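Lantibiotic dehydratase (PDB 5EHK) probably dehydrates serine and threonine residues of the NAI-107 precursor peptide in a tRNA-dependent manner, as a lantibiotic dehydratase of an actinobacterium. Local coordinates at residues A958-V971 / W983-M997. Numbering follows the deposited sequence.
Sequences AAALADAFGPPAPV and WAPDLFDGDPAAAWM
Two helices of the C-terminal lantibiotic dehydratase region, the C-terminal part of helix 950-965 and helix 992-997, meet with their axes inclined at 110°, with A962 as a knob in the hole formed by P992, A993, W996 and M997. The small methyl group lets the backbones come close: A962 CB lies 3.7 Å from A993 CA, and the local axes approach to 7.2 Å. G966, the first residue to leave helical backbone angles, turns the chain with a positive phi, and its carbonyl receives the indole N-H of W996. This hydrogen bond, W996 NE1 to G966 O, is 2.8 Å long and nearly straight, with the oxygen close to the indole plane, which satisfies the buried ring nitrogen and, with the packing of F965 and P968, helps set the rotation of the ring. W996 CG stands anti to its carbonyl carbon (chi1 -59°), which carries the indole toward the outgoing chain. F965 meets the benzo part of this indole obliquely, its ring plane turned by 87° and its CD2 3.5 Å from W996 CZ2. P968 CG lies over one indole face, toward the rim, and also meets W983. F965 and L961 also touch helices 1044-1059 and 1068-1085, while R1058 bonds to the carbonyls of F965 and P967. Farther along, the less well ordered V971 rests on the proline ring of P985, V971 CB lying 3.6 Å from P985 CG.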
loop_
_atom_site.group_PDB
_atom_site.type_symbol
_atom_site.label_atom_id
_atom_site.label_comp_id
_atom_site.label_asym_id
_atom_site.label_seq_id
_atom_site.Cartn_x
_atom_site.Cartn_y
_atom_site.Cartn_z
ATOM N N ALA A 958 -24.686 14.493 23.402
ATOM C CA ALA A 958 -23.482 14.441 24.233
ATOM C C ALA A 958 -23.670 15.179 25.550
ATOM O O ALA A 958 -23.409 14.627 26.629
ATOM C CB ALA A 958 -22.316 14.993 23.516
ATOM N N ALA A 959 -24.138 16.421 25.459
ATOM C CA ALA A 959 -24.252 17.274 26.636
ATOM C C ALA A 959 -25.267 16.719 27.614
ATOM O O ALA A 959 -25.078 16.786 28.839
ATOM C CB ALA A 959 -24.630 18.669 26.231
ATOM N N ALA A 960 -26.328 16.139 27.063
ATOM C CA ALA A 960 -27.369 15.531 27.879
ATOM C C ALA A 960 -26.850 14.304 28.638
ATOM O O ALA A 960 -27.261 14.064 29.784
ATOM C CB ALA A 960 -28.558 15.161 27.024
ATOM N N LEU A 961 -25.962 13.529 28.011
ATOM C CA LEU A 961 -25.361 12.392 28.698
ATOM C C LEU A 961 -24.431 12.848 29.816
ATOM O O LEU A 961 -24.496 12.333 30.926
ATOM C CB LEU A 961 -24.631 11.463 27.721
ATOM C CG LEU A 961 -24.225 10.065 28.213
ATOM C CD1 LEU A 961 -24.265 9.076 27.059
ATOM C CD2 LEU A 961 -22.836 10.054 28.845
ATOM N N ALA A 962 -23.556 13.805 29.508
ATOM C CA ALA A 962 -22.661 14.405 30.501
ATOM C C ALA A 962 -23.404 14.915 31.723
ATOM O O ALA A 962 -22.954 14.665 32.843
ATOM C CB ALA A 962 -21.846 15.517 29.885
ATOM N N ASP A 963 -24.522 15.631 31.511
ATOM C CA ASP A 963 -25.363 16.105 32.618
ATOM C C ASP A 963 -25.784 14.886 33.394
ATOM O O ASP A 963 -25.581 14.812 34.592
ATOM C CB ASP A 963 -26.617 16.876 32.135
ATOM C CG ASP A 963 -27.271 17.760 33.252
ATOM O OD1 ASP A 963 -26.668 18.786 33.637
ATOM O OD2 ASP A 963 -28.393 17.474 33.726
ATOM N N ALA A 964 -26.276 13.885 32.681
ATOM C CA ALA A 964 -26.974 12.775 33.316
ATOM C C ALA A 964 -26.078 11.884 34.174
ATOM O O ALA A 964 -26.508 11.409 35.227
ATOM C CB ALA A 964 -27.725 11.947 32.267
ATOM N N PHE A 965 -24.823 11.706 33.764
ATOM C CA PHE A 965 -23.907 10.860 34.523
ATOM C C PHE A 965 -23.785 11.383 35.945
ATOM O O PHE A 965 -23.649 10.605 36.902
ATOM C CB PHE A 965 -22.530 10.787 33.881
ATOM C CG PHE A 965 -21.644 9.730 34.482
ATOM C CD1 PHE A 965 -21.737 8.409 34.069
ATOM C CD2 PHE A 965 -20.730 10.049 35.465
ATOM C CE1 PHE A 965 -20.923 7.432 34.618
ATOM C CE2 PHE A 965 -19.919 9.078 36.022
ATOM C CZ PHE A 965 -20.014 7.770 35.602
ATOM N N GLY A 966 -23.842 12.703 36.081
ATOM C CA GLY A 966 -23.784 13.312 37.394
ATOM C C GLY A 966 -22.372 13.654 37.814
ATOM O O GLY A 966 -21.432 13.529 37.021
ATOM N N PRO A 967 -22.220 14.088 39.076
ATOM C CA PRO A 967 -20.954 14.536 39.670
ATOM C C PRO A 967 -19.899 13.444 39.550
ATOM O O PRO A 967 -20.247 12.272 39.597
ATOM C CB PRO A 967 -21.310 14.720 41.146
ATOM C CG PRO A 967 -22.494 13.834 41.365
ATOM C CD PRO A 967 -23.272 13.899 40.089
ATOM N N PRO A 968 -18.635 13.826 39.357
ATOM C CA PRO A 968 -17.523 12.873 39.390
ATOM C C PRO A 968 -17.322 12.205 40.750
ATOM O O PRO A 968 -18.044 12.498 41.705
ATOM C CB PRO A 968 -16.311 13.728 39.009
ATOM C CG PRO A 968 -16.876 14.854 38.194
ATOM C CD PRO A 968 -18.231 15.133 38.812
ATOM N N ALA A 969 -16.405 11.245 40.800
ATOM C CA ALA A 969 -15.896 10.732 42.063
ATOM C C ALA A 969 -14.891 11.771 42.532
ATOM O O ALA A 969 -14.350 12.505 41.703
ATOM C CB ALA A 969 -15.228 9.388 41.872
ATOM N N PRO A 970 -14.672 11.878 43.856
ATOM C CA PRO A 970 -13.700 12.858 44.367
ATOM C C PRO A 970 -12.266 12.586 43.907
ATOM O O PRO A 970 -11.864 11.431 43.747
ATOM C CB PRO A 970 -13.800 12.703 45.893
ATOM C CG PRO A 970 -14.487 11.413 46.129
ATOM C CD PRO A 970 -15.362 11.163 44.944
ATOM N N VAL A 971 -11.503 13.653 43.701
ATOM C CA VAL A 971 -10.143 13.523 43.198
ATOM C C VAL A 971 -9.088 13.814 44.282
ATOM O O VAL A 971 -9.330 14.574 45.220
ATOM C CB VAL A 971 -9.917 14.413 41.952
ATOM C CG1 VAL A 971 -9.285 15.750 42.339
ATOM C CG2 VAL A 971 -9.065 13.681 40.932
ATOM N N TRP A 983 -7.590 19.094 34.768
ATOM C CA TRP A 983 -8.872 18.510 35.110
ATOM C C TRP A 983 -8.986 18.364 36.617
ATOM O O TRP A 983 -8.133 17.751 37.255
ATOM C CB TRP A 983 -9.049 17.161 34.421
ATOM C CG TRP A 983 -10.046 16.276 35.107
ATOM C CD1 TRP A 983 -9.776 15.257 35.979
ATOM C CD2 TRP A 983 -11.466 16.338 34.996
ATOM N NE1 TRP A 983 -10.942 14.675 36.409
ATOM C CE2 TRP A 983 -11.996 15.317 35.820
ATOM C CE3 TRP A 983 -12.341 17.149 34.279
ATOM C CZ2 TRP A 983 -13.358 15.090 35.946
ATOM C CZ3 TRP A 983 -13.683 16.924 34.406
ATOM C CH2 TRP A 983 -14.187 15.902 35.232
ATOM N N ALA A 984 -10.039 18.948 37.173
ATOM C CA ALA A 984 -10.256 18.959 38.609
ATOM C C ALA A 984 -11.743 19.121 38.912
ATOM O O ALA A 984 -12.337 20.147 38.568
ATOM C CB ALA A 984 -9.459 20.084 39.248
ATOM N N PRO A 985 -12.350 18.102 39.547
ATOM C CA PRO A 985 -13.759 18.111 39.950
ATOM C C PRO A 985 -14.239 19.401 40.611
ATOM O O PRO A 985 -15.318 19.860 40.247
ATOM C CB PRO A 985 -13.834 16.952 40.943
ATOM C CG PRO A 985 -12.842 15.978 40.431
ATOM C CD PRO A 985 -11.738 16.777 39.757
ATOM N N ASP A 986 -13.447 19.993 41.506
ATOM C CA ASP A 986 -13.884 21.173 42.270
ATOM C C ASP A 986 -14.064 22.434 41.407
ATOM O O ASP A 986 -14.730 23.391 41.812
ATOM C CB ASP A 986 -12.934 21.462 43.439
ATOM C CG ASP A 986 -12.051 20.269 43.799
ATOM O OD1 ASP A 986 -11.442 19.672 42.874
ATOM O OD2 ASP A 986 -11.959 19.935 45.010
ATOM N N LEU A 987 -13.471 22.417 40.217
ATOM C CA LEU A 987 -13.625 23.485 39.233
ATOM C C LEU A 987 -15.047 23.503 38.636
ATOM O O LEU A 987 -15.498 24.519 38.113
ATOM C CB LEU A 987 -12.599 23.253 38.111
ATOM C CG LEU A 987 -11.939 24.341 37.259
ATOM C CD1 LEU A 987 -10.670 23.769 36.618
ATOM C CD2 LEU A 987 -12.889 24.880 36.188
ATOM N N PHE A 988 -15.751 22.376 38.727
ATOM C CA PHE A 988 -17.073 22.229 38.107
ATOM C C PHE A 988 -18.198 21.937 39.108
ATOM O O PHE A 988 -19.103 21.154 38.801
ATOM C CB PHE A 988 -17.088 21.091 37.060
ATOM C CG PHE A 988 -16.016 21.186 35.999
ATOM C CD1 PHE A 988 -16.188 21.985 34.881
ATOM C CD2 PHE A 988 -14.864 20.424 36.093
ATOM C CE1 PHE A 988 -15.210 22.051 33.897
ATOM C CE2 PHE A 988 -13.887 20.489 35.111
ATOM C CZ PHE A 988 -14.063 21.300 34.016
ATOM N N ASP A 989 -18.151 22.537 40.294
ATOM C CA ASP A 989 -19.212 22.315 41.277
ATOM C C ASP A 989 -20.607 22.606 40.697
ATOM O O ASP A 989 -20.870 23.687 40.167
ATOM C CB ASP A 989 -18.971 23.214 42.498
ATOM C CG ASP A 989 -19.893 22.889 43.669
ATOM O OD1 ASP A 989 -20.186 21.692 43.893
ATOM O OD2 ASP A 989 -20.338 23.845 44.354
ATOM N N GLY A 990 -21.498 21.626 40.787
ATOM C CA GLY A 990 -22.853 21.819 40.309
ATOM C C GLY A 990 -23.097 21.661 38.814
ATOM O O GLY A 990 -24.254 21.644 38.385
ATOM N N ASP A 991 -22.033 21.528 38.019
ATOM C CA ASP A 991 -22.159 21.474 36.555
ATOM C C ASP A 991 -21.455 20.257 35.957
ATOM O O ASP A 991 -20.394 20.403 35.333
ATOM C CB ASP A 991 -21.556 22.736 35.939
ATOM C CG ASP A 991 -22.027 22.976 34.522
ATOM O OD1 ASP A 991 -22.927 22.235 34.066
ATOM O OD2 ASP A 991 -21.515 23.912 33.868
ATOM N N PRO A 992 -22.060 19.058 36.114
ATOM C CA PRO A 992 -21.481 17.796 35.622
ATOM C C PRO A 992 -21.304 17.761 34.093
ATOM O O PRO A 992 -20.422 17.053 33.598
ATOM C CB PRO A 992 -22.484 16.729 36.096
ATOM C CG PRO A 992 -23.382 17.425 37.081
ATOM C CD PRO A 992 -23.423 18.850 36.635
ATOM N N ALA A 993 -22.153 18.487 33.366
ATOM C CA ALA A 993 -22.037 18.598 31.924
ATOM C C ALA A 993 -20.687 19.172 31.559
ATOM O O ALA A 993 -19.915 18.560 30.826
ATOM C CB ALA A 993 -23.149 19.481 31.371
ATOM N N ALA A 994 -20.390 20.349 32.092
ATOM C CA ALA A 994 -19.103 20.988 31.829
ATOM C C ALA A 994 -17.961 20.111 32.346
ATOM O O ALA A 994 -16.897 20.046 31.726
ATOM C CB ALA A 994 -19.050 22.395 32.407
ATOM N N ALA A 995 -18.187 19.463 33.486
ATOM C CA ALA A 995 -17.214 18.534 34.068
ATOM C C ALA A 995 -16.753 17.560 33.011
ATOM O O ALA A 995 -15.629 17.635 32.530
ATOM C CB ALA A 995 -17.824 17.776 35.238
ATOM N N TRP A 996 -17.656 16.673 32.611
ATOM C CA TRP A 996 -17.327 15.635 31.641
ATOM C C TRP A 996 -16.950 16.151 30.242
ATOM O O TRP A 996 -15.981 15.677 29.652
ATOM C CB TRP A 996 -18.459 14.620 31.570
ATOM C CG TRP A 996 -18.726 13.992 32.885
ATOM C CD1 TRP A 996 -19.881 14.064 33.616
ATOM C CD2 TRP A 996 -17.822 13.184 33.639
ATOM N NE1 TRP A 996 -19.742 13.352 34.783
ATOM C CE2 TRP A 996 -18.486 12.805 34.820
ATOM C CE3 TRP A 996 -16.515 12.748 33.430
ATOM C CZ2 TRP A 996 -17.889 12.009 35.785
ATOM C CZ3 TRP A 996 -15.925 11.965 34.386
ATOM C CH2 TRP A 996 -16.609 11.599 35.550
ATOM N N MET A 997 -17.672 17.139 29.727
ATOM C CA MET A 997 -17.331 17.669 28.415
ATOM C C MET A 997 -15.918 18.267 28.387
ATOM O O MET A 997 -15.338 18.439 27.320
ATOM C CB MET A 997 -18.352 18.715 27.950
ATOM C CG MET A 997 -19.730 18.160 27.641
ATOM S SD MET A 997 -19.713 16.733 26.535
ATOM C CE MET A 997 -18.886 17.369 25.077
#